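Local coordinates for protein thrombomodulin (Homo sapiens, PDB 1DX5) that acts as an endothelial cell-surface cofactor for thrombin in the activation of protein C, which starts an anticoagulant pathway, at residues C51-D56 with A61-P66. Residues are numbered along the deposited sequence; the frame is centred on the assembly and turned at random.
Sequences CPADCD and ASCECP
Cys55 and Cys63 face each other across a short antiparallel beta hairpin in the fifth EGF-like domain and are joined by a disulfide. They form a non-hydrogen-bonded pair, with CA of Cys55 and CA of Cys63 only 4.0 Å apart. This pairing puts both CB atoms on one face of the hairpin. Each sulfur sits anti to its own carbonyl carbon (chi1 -50° for Cys55, -54° for Cys63), and this turns the two sulfurs toward each other. The S-S bond turns with a chi3 of 104°.

The methyl of Ala53 fills the hollow beside this bridge. CB of Ala53 sits 3.6 Å from O of Glu64, between the side chains of Cys63 and Cys65. The same CB of Ala53 rests 3.9 Å from CB of Cys63 and 4.3 Å from SG of Cys65. Leu71, from strand 69-72, covers the same patch and touches Ala53, Cys63 and Cys65. Phe75 packs on both halves of the disulfide. The cysteine face is thus turned into the small domain, and Cys65 ties it further through its own disulfide to Cys77.

Asp54 and Glu64 form the hydrogen-bonded pair and project from the other face. CB of Asp54 lies alongside CB of Glu64, 4.1 Å away. The acid groups then part: the Glu64 chain bends at chi2 and leads away from the Asp54 carboxylate. OE1 of Glu64 is hydrogen-bonded to a polar side chain of another protein chain in the assembly.

The backbones are laced on both sides of the disulfide pair. Asp54 N bonds to Glu64 O, and Glu64 N bonds back to Asp54 O. Toward the hairpin loop, Asp56 N donates to Ser62 O at 2.9 Å.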
# COMPACT_ATOMS: atom_id res chain seq x y z
N CYS E 51 -10.50 -17.99 -11.21
CA CYS E 51 -10.22 -18.31 -12.62
C CYS E 51 -8.79 -17.80 -12.82
O CYS E 51 -8.36 -16.89 -12.10
CB CYS E 51 -11.14 -17.53 -13.58
SG CYS E 51 -12.93 -17.86 -13.54
N PRO E 52 -8.03 -18.40 -13.73
CA PRO E 52 -6.65 -17.94 -13.98
C PRO E 52 -6.67 -16.47 -14.42
O PRO E 52 -7.58 -16.04 -15.11
CB PRO E 52 -6.20 -18.84 -15.13
CG PRO E 52 -6.96 -20.11 -14.88
CD PRO E 52 -8.34 -19.60 -14.54
N ALA E 53 -5.69 -15.70 -13.97
CA ALA E 53 -5.62 -14.29 -14.34
C ALA E 53 -5.23 -14.10 -15.80
O ALA E 53 -4.63 -14.98 -16.42
CB ALA E 53 -4.63 -13.54 -13.45
N ASP E 54 -5.58 -12.95 -16.35
CA ASP E 54 -5.23 -12.65 -17.72
C ASP E 54 -3.85 -11.99 -17.68
O ASP E 54 -3.74 -10.79 -17.43
CB ASP E 54 -6.28 -11.72 -18.32
CG ASP E 54 -5.90 -11.24 -19.77
OD1 ASP E 54 -5.16 -11.96 -20.46
OD2 ASP E 54 -6.36 -10.16 -20.16
N CYS E 55 -2.80 -12.80 -17.87
CA CYS E 55 -1.43 -12.28 -17.85
C CYS E 55 -0.80 -12.09 -19.22
O CYS E 55 -0.99 -12.91 -20.13
CB CYS E 55 -0.54 -13.17 -16.99
SG CYS E 55 -1.24 -13.52 -15.35
N ASP E 56 -0.08 -10.98 -19.39
CA ASP E 56 0.58 -10.68 -20.65
C ASP E 56 1.96 -11.32 -20.72
O ASP E 56 2.85 -10.97 -19.95
CB ASP E 56 0.69 -9.17 -20.81
CG ASP E 56 1.27 -8.72 -22.24
OD1 ASP E 56 1.80 -9.56 -22.99
OD2 ASP E 56 1.19 -7.52 -22.54
N ALA E 61 4.87 -11.31 -15.13
CA ALA E 61 3.94 -11.04 -14.04
C ALA E 61 2.99 -9.85 -14.16
O ALA E 61 2.59 -9.27 -13.16
CB ALA E 61 4.72 -10.95 -12.71
N SER E 62 2.63 -9.46 -15.38
CA SER E 62 1.67 -8.36 -15.53
C SER E 62 0.32 -9.02 -15.81
O SER E 62 0.05 -9.48 -16.93
CB SER E 62 2.06 -7.42 -16.67
OG SER E 62 1.08 -6.40 -16.83
N CYS E 63 -0.51 -9.08 -14.77
CA CYS E 63 -1.81 -9.73 -14.85
C CYS E 63 -3.02 -8.84 -14.59
O CYS E 63 -2.94 -7.87 -13.84
CB CYS E 63 -1.83 -10.91 -13.90
SG CYS E 63 -0.46 -12.08 -14.15
N GLU E 64 -4.14 -9.23 -15.19
CA GLU E 64 -5.42 -8.52 -15.06
C GLU E 64 -6.48 -9.46 -14.47
O GLU E 64 -6.44 -10.67 -14.67
CB GLU E 64 -5.94 -8.06 -16.43
CG GLU E 64 -4.95 -7.30 -17.30
CD GLU E 64 -4.56 -5.85 -16.70
OE1 GLU E 64 -5.43 -5.19 -16.08
OE2 GLU E 64 -3.39 -5.44 -16.89
N CYS E 65 -7.43 -8.88 -13.76
CA CYS E 65 -8.53 -9.63 -13.16
C CYS E 65 -9.77 -8.83 -13.41
O CYS E 65 -9.70 -7.60 -13.48
CB CYS E 65 -8.37 -9.77 -11.64
SG CYS E 65 -7.13 -10.97 -11.11
N PRO E 66 -10.94 -9.49 -13.54
CA PRO E 66 -12.17 -8.73 -13.76
C PRO E 66 -12.56 -7.98 -12.49
O PRO E 66 -11.95 -8.19 -11.44
CB PRO E 66 -13.19 -9.81 -14.13
CG PRO E 66 -12.65 -11.05 -13.52
CD PRO E 66 -11.17 -10.94 -13.71